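Local coordinates for diaminopimelate decarboxylase (Phaeodactylum tricornutum, PDB 7JPJ), which probably catalyses the pyridoxal phosphate-dependent decarboxylation of diaminopimelate in lysine biosynthesis, acting as an obligate dimer, at residues G207-L221 with T249-F263. Sequence-based numbering, arbitrary orientation.
Sequences GSDPEIWQQVATKSL and TTDLQKIGKPVADAF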
loop_
_atom_site.group_PDB
_atom_site.type_symbol
_atom_site.label_atom_id
_atom_site.label_comp_id
_atom_site.label_asym_id
_atom_site.label_seq_id
_atom_site.Cartn_x
_atom_site.Cartn_y
_atom_site.Cartn_z
ATOM N N GLY A 207 -11.679 -16.590 13.416
ATOM C CA GLY A 207 -12.714 -16.409 14.413
ATOM C C GLY A 207 -12.262 -16.793 15.816
ATOM O O GLY A 207 -11.093 -17.080 16.083
ATOM N N SER A 208 -13.240 -16.795 16.725
ATOM C CA SER A 208 -13.012 -17.088 18.135
ATOM C C SER A 208 -13.924 -18.205 18.629
ATOM O O SER A 208 -14.227 -18.286 19.822
ATOM C CB SER A 208 -13.205 -15.836 18.988
ATOM O OG SER A 208 -12.577 -14.713 18.394
ATOM N N ASP A 209 -14.383 -19.063 17.722
ATOM C CA ASP A 209 -15.221 -20.189 18.106
ATOM C C ASP A 209 -14.340 -21.379 18.451
ATOM O O ASP A 209 -13.593 -21.852 17.584
ATOM C CB ASP A 209 -16.173 -20.563 16.987
ATOM C CG ASP A 209 -17.061 -21.747 17.348
ATOM O OD1 ASP A 209 -17.160 -22.085 18.547
ATOM O OD2 ASP A 209 -17.671 -22.335 16.430
ATOM N N PRO A 210 -14.389 -21.888 19.683
ATOM C CA PRO A 210 -13.568 -23.060 20.017
ATOM C C PRO A 210 -13.901 -24.282 19.180
ATOM O O PRO A 210 -13.001 -25.075 18.872
ATOM C CB PRO A 210 -13.873 -23.288 21.504
ATOM C CG PRO A 210 -14.366 -21.966 22.000
ATOM C CD PRO A 210 -15.111 -21.360 20.853
ATOM N N GLU A 211 -15.167 -24.457 18.792
ATOM C CA GLU A 211 -15.556 -25.618 18.001
ATOM C C GLU A 211 -15.122 -25.512 16.543
ATOM O O GLU A 211 -15.083 -26.534 15.848
ATOM C CB GLU A 211 -17.072 -25.827 18.089
ATOM C CG GLU A 211 -17.601 -27.226 17.707
ATOM C CD GLU A 211 -16.898 -28.414 18.379
ATOM O OE1 GLU A 211 -17.255 -29.563 18.034
ATOM O OE2 GLU A 211 -16.044 -28.230 19.277
ATOM N N ILE A 212 -14.796 -24.310 16.062
ATOM C CA ILE A 212 -14.214 -24.187 14.730
ATOM C C ILE A 212 -12.735 -24.551 14.764
ATOM O O ILE A 212 -12.228 -25.232 13.865
ATOM C CB ILE A 212 -14.440 -22.767 14.174
ATOM C CG1 ILE A 212 -15.920 -22.541 13.850
ATOM C CG2 ILE A 212 -13.570 -22.516 12.942
ATOM C CD1 ILE A 212 -16.565 -23.668 13.069
ATOM N N TRP A 213 -12.028 -24.120 15.813
ATOM C CA TRP A 213 -10.603 -24.408 15.921
ATOM C C TRP A 213 -10.342 -25.888 16.153
ATOM O O TRP A 213 -9.320 -26.414 15.698
ATOM C CB TRP A 213 -9.985 -23.572 17.040
ATOM C CG TRP A 213 -9.818 -22.140 16.652
ATOM C CD1 TRP A 213 -10.690 -21.118 16.894
ATOM C CD2 TRP A 213 -8.722 -21.570 15.928
ATOM N NE1 TRP A 213 -10.200 -19.945 16.369
ATOM C CE2 TRP A 213 -8.992 -20.197 15.772
ATOM C CE3 TRP A 213 -7.536 -22.089 15.399
ATOM C CZ2 TRP A 213 -8.120 -19.335 15.112
ATOM C CZ3 TRP A 213 -6.671 -21.232 14.744
ATOM C CH2 TRP A 213 -6.968 -19.871 14.604
ATOM N N GLN A 214 -11.247 -26.575 16.850
ATOM C CA GLN A 214 -11.097 -28.016 17.019
ATOM C C GLN A 214 -11.249 -28.741 15.686
ATOM O O GLN A 214 -10.514 -29.694 15.403
ATOM C CB GLN A 214 -12.107 -28.531 18.042
ATOM C CG GLN A 214 -12.065 -30.035 18.240
ATOM C CD GLN A 214 -13.305 -30.718 17.709
ATOM O OE1 GLN A 214 -14.428 -30.345 18.051
ATOM N NE2 GLN A 214 -13.110 -31.714 16.851
ATOM N N GLN A 215 -12.191 -28.298 14.849
ATOM C CA GLN A 215 -12.312 -28.875 13.514
ATOM C C GLN A 215 -11.116 -28.528 12.642
ATOM O O GLN A 215 -10.718 -29.329 11.790
ATOM C CB GLN A 215 -13.603 -28.406 12.848
ATOM C CG GLN A 215 -14.781 -29.318 13.107
ATOM C CD GLN A 215 -16.105 -28.623 12.890
ATOM O OE1 GLN A 215 -16.674 -28.036 13.813
ATOM N NE2 GLN A 215 -16.607 -28.683 11.662
ATOM N N VAL A 216 -10.535 -27.342 12.835
ATOM C CA VAL A 216 -9.300 -26.994 12.140
ATOM C C VAL A 216 -8.200 -27.986 12.496
ATOM O O VAL A 216 -7.482 -28.488 11.623
ATOM C CB VAL A 216 -8.889 -25.547 12.474
ATOM C CG1 VAL A 216 -7.413 -25.324 12.184
ATOM C CG2 VAL A 216 -9.745 -24.556 11.697
ATOM N N ALA A 217 -8.066 -28.299 13.788
ATOM C CA ALA A 217 -7.001 -29.193 14.232
ATOM C C ALA A 217 -7.234 -30.619 13.745
ATOM O O ALA A 217 -6.308 -31.273 13.252
ATOM C CB ALA A 217 -6.885 -29.156 15.756
ATOM N N THR A 218 -8.465 -31.118 13.876
ATOM C CA THR A 218 -8.751 -32.497 13.489
ATOM C C THR A 218 -8.436 -32.737 12.018
ATOM O O THR A 218 -7.856 -33.770 11.661
ATOM C CB THR A 218 -10.214 -32.833 13.782
ATOM O OG1 THR A 218 -10.425 -32.860 15.200
ATOM C CG2 THR A 218 -10.584 -34.189 13.191
ATOM N N LYS A 219 -8.790 -31.786 11.153
ATOM C CA LYS A 219 -8.580 -31.980 9.722
ATOM C C LYS A 219 -7.098 -31.946 9.365
ATOM O O LYS A 219 -6.629 -32.756 8.559
ATOM C CB LYS A 219 -9.355 -30.924 8.933
ATOM C CG LYS A 219 -9.144 -30.999 7.432
ATOM C CD LYS A 219 -10.469 -30.923 6.691
ATOM C CE LYS A 219 -10.394 -31.664 5.363
ATOM N NZ LYS A 219 -11.263 -32.878 5.352
ATOM N N SER A 220 -6.345 -31.019 9.959
ATOM C CA SER A 220 -4.919 -30.930 9.665
ATOM C C SER A 220 -4.154 -32.122 10.223
ATOM O O SER A 220 -3.170 -32.564 9.617
ATOM C CB SER A 220 -4.352 -29.629 10.224
ATOM O OG SER A 220 -5.165 -28.534 9.843
ATOM N N LEU A 221 -4.585 -32.650 11.372
ATOM C CA LEU A 221 -3.902 -33.793 11.969
ATOM C C LEU A 221 -4.052 -35.050 11.121
ATOM O O LEU A 221 -3.199 -35.942 11.186
ATOM C CB LEU A 221 -4.433 -34.045 13.383
ATOM C CG LEU A 221 -3.968 -33.080 14.482
ATOM C CD1 LEU A 221 -4.848 -33.190 15.713
ATOM C CD2 LEU A 221 -2.512 -33.322 14.848
ATOM N N THR A 249 -12.025 -10.363 20.895
ATOM C CA THR A 249 -10.681 -10.912 20.779
ATOM C C THR A 249 -10.716 -12.397 21.116
ATOM O O THR A 249 -11.407 -12.816 22.048
ATOM C CB THR A 249 -9.717 -10.176 21.716
ATOM O OG1 THR A 249 -9.555 -8.823 21.272
ATOM C CG2 THR A 249 -8.354 -10.854 21.754
ATOM N N THR A 250 -9.979 -13.192 20.343
ATOM C CA THR A 250 -9.950 -14.631 20.567
ATOM C C THR A 250 -9.409 -14.950 21.956
ATOM O O THR A 250 -8.370 -14.428 22.367
ATOM C CB THR A 250 -9.093 -15.317 19.503
ATOM O OG1 THR A 250 -9.525 -14.913 18.198
ATOM C CG2 THR A 250 -9.211 -16.828 19.623
ATOM N N ASP A 251 -10.126 -15.804 22.682
ATOM C CA ASP A 251 -9.669 -16.307 23.974
ATOM C C ASP A 251 -8.834 -17.558 23.723
ATOM O O ASP A 251 -9.377 -18.618 23.395
ATOM C CB ASP A 251 -10.854 -16.602 24.891
ATOM C CG ASP A 251 -10.459 -16.670 26.359
ATOM O OD1 ASP A 251 -9.271 -16.921 26.655
ATOM O OD2 ASP A 251 -11.340 -16.470 27.221
ATOM N N LEU A 252 -7.513 -17.433 23.877
ATOM C CA LEU A 252 -6.621 -18.546 23.565
ATOM C C LEU A 252 -6.832 -19.728 24.505
ATOM O O LEU A 252 -6.566 -20.873 24.122
ATOM C CB LEU A 252 -5.166 -18.083 23.616
ATOM C CG LEU A 252 -4.789 -17.003 22.602
ATOM C CD1 LEU A 252 -3.286 -16.775 22.594
ATOM C CD2 LEU A 252 -5.288 -17.381 21.218
ATOM N N GLN A 253 -7.304 -19.479 25.727
ATOM C CA GLN A 253 -7.566 -20.583 26.643
ATOM C C GLN A 253 -8.824 -21.346 26.243
ATOM O O GLN A 253 -8.886 -22.572 26.397
ATOM C CB GLN A 253 -7.684 -20.063 28.075
ATOM C CG GLN A 253 -6.428 -19.387 28.596
ATOM C CD GLN A 253 -5.246 -20.334 28.676
ATOM O OE1 GLN A 253 -5.406 -21.531 28.926
ATOM N NE2 GLN A 253 -4.047 -19.802 28.464
ATOM N N LYS A 254 -9.833 -20.645 25.722
ATOM C CA LYS A 254 -11.094 -21.299 25.388
ATOM C C LYS A 254 -10.990 -22.111 24.103
ATOM O O LYS A 254 -11.541 -23.213 24.022
ATOM C CB LYS A 254 -12.211 -20.260 25.279
ATOM C CG LYS A 254 -12.667 -19.732 26.622
ATOM C CD LYS A 254 -13.723 -18.652 26.488
ATOM C CE LYS A 254 -14.246 -18.252 27.860
ATOM N NZ LYS A 254 -13.126 -18.107 28.834
ATOM N N ILE A 255 -10.301 -21.587 23.086
ATOM C CA ILE A 255 -10.141 -22.344 21.849
ATOM C C ILE A 255 -8.960 -23.301 21.915
ATOM O O ILE A 255 -8.867 -24.221 21.094
ATOM C CB ILE A 255 -9.977 -21.415 20.634
ATOM C CG1 ILE A 255 -8.619 -20.716 20.678
ATOM C CG2 ILE A 255 -11.115 -20.401 20.577
ATOM C CD1 ILE A 255 -8.123 -20.261 19.328
ATOM N N GLY A 256 -8.060 -23.116 22.876
ATOM C CA GLY A 256 -6.873 -23.938 22.978
ATOM C C GLY A 256 -7.117 -25.333 23.517
ATOM O O GLY A 256 -6.488 -26.290 23.060
ATOM N N LYS A 257 -8.018 -25.469 24.489
ATOM C CA LYS A 257 -8.261 -26.764 25.120
ATOM C C LYS A 257 -8.890 -27.768 24.152
ATOM O O LYS A 257 -8.460 -28.929 24.127
ATOM C CB LYS A 257 -9.126 -26.598 26.375
ATOM C CG LYS A 257 -8.619 -27.385 27.582
ATOM C CD LYS A 257 -7.397 -26.715 28.214
ATOM C CE LYS A 257 -6.483 -27.728 28.898
ATOM N NZ LYS A 257 -5.205 -27.108 29.354
ATOM N N PRO A 258 -9.897 -27.393 23.350
ATOM C CA PRO A 258 -10.373 -28.335 22.320
ATOM C C PRO A 258 -9.313 -28.678 21.287
ATOM O O PRO A 258 -9.319 -29.794 20.749
ATOM C CB PRO A 258 -11.560 -27.593 21.686
ATOM C CG PRO A 258 -12.005 -26.640 22.726
ATOM C CD PRO A 258 -10.759 -26.199 23.418
ATOM N N VAL A 259 -8.404 -27.750 20.987
ATOM C CA VAL A 259 -7.286 -28.057 20.098
ATOM C C VAL A 259 -6.343 -29.056 20.756
ATOM O O VAL A 259 -5.937 -30.049 20.142
ATOM C CB VAL A 259 -6.550 -26.767 19.700
ATOM C CG1 VAL A 259 -5.220 -27.103 19.045
ATOM C CG2 VAL A 259 -7.409 -25.938 18.764
ATOM N N ALA A 260 -5.976 -28.799 22.014
ATOM C CA ALA A 260 -5.112 -29.724 22.740
ATOM C C ALA A 260 -5.755 -31.095 22.885
ATOM O O ALA A 260 -5.052 -32.113 22.889
ATOM C CB ALA A 260 -4.765 -29.151 24.113
ATOM N N ASP A 261 -7.084 -31.148 23.002
ATOM C CA ASP A 261 -7.758 -32.440 23.057
ATOM C C ASP A 261 -7.711 -33.153 21.713
ATOM O O ASP A 261 -7.604 -34.384 21.674
ATOM C CB ASP A 261 -9.204 -32.264 23.523
ATOM C CG ASP A 261 -9.308 -31.978 25.014
ATOM O OD1 ASP A 261 -8.581 -32.625 25.799
ATOM O OD2 ASP A 261 -10.113 -31.104 25.400
ATOM N N ALA A 262 -7.783 -32.405 20.607
ATOM C CA ALA A 262 -7.629 -33.020 19.293
ATOM C C ALA A 262 -6.241 -33.623 19.122
ATOM O O ALA A 262 -6.071 -34.587 18.369
ATOM C CB ALA A 262 -7.905 -31.993 18.197
ATOM N N PHE A 263 -5.240 -33.069 19.809
ATOM C CA PHE A 263 -3.921 -33.693 19.830
ATOM C C PHE A 263 -3.929 -34.964 20.664
ATOM O O PHE A 263 -3.256 -35.943 20.323
ATOM C CB PHE A 263 -2.885 -32.714 20.372
ATOM C CG PHE A 263 -2.243 -31.874 19.319
ATOM C CD1 PHE A 263 -2.932 -30.822 18.740
ATOM C CD2 PHE A 263 -0.946 -32.129 18.910
ATOM C CE1 PHE A 263 -2.341 -30.042 17.771
ATOM C CE2 PHE A 263 -0.349 -31.353 17.941
ATOM C CZ PHE A 263 -1.049 -30.310 17.368
#
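Ile255 and Trp213 meet near the N-terminal ends of the two helices, opening a row of apolar contacts that runs on to Leu221 and Phe263, a worked example of how neighbouring outer helices of a TIM barrel lock together. The CD1 methyl of Ile255 lies squarely over the five-membered ring of Trp213, a CH-pi contact 3.5 Å from the centroid and 2° off the normal. With CG1 of Ile255 set between its backbone N and carbonyl carbon (chi1 70°), CG2 remains available for Pro210, meeting its CA at 3.7 Å. Pro210 CB also packs against Pro258 CG, where helix 252-263 is kinked. Further along, Val259 CG2 touches Trp213 CB, and two small residues, Ala217 and Ala262, bring their CB atoms to 3.9 Å, in keeping with an axial approach of 8.0 Å at a crossing angle of -32°. A second CH-pi contact closes the row: Leu221 CD2 stands over one face of the Phe263 ring, 4.2 Å from its centroid.

Polar links gather at the N-terminal ends. The hydroxyls of Ser208 and Thr250 share a hydrogen bond (OG to OG1, 3.1 Å), and Thr250 OG1 is also bonded to Lys240 N. Within 207-221, Trp213 NE1 donates in its ring plane to Gly207 O (3.0 Å), meeting the oxygen from above the carbonyl plane and so helping to hold the indole with one face against Ile255.

Tyr239 stacks on Trp213, while Val259 and Phe263 both rest on Met276 of strand 275-278. Phe263 and, from helix 210-222, Ser220 touch Met233 of strand 232-234, so both helices pack on adjacent parallel strands of the barrel wall.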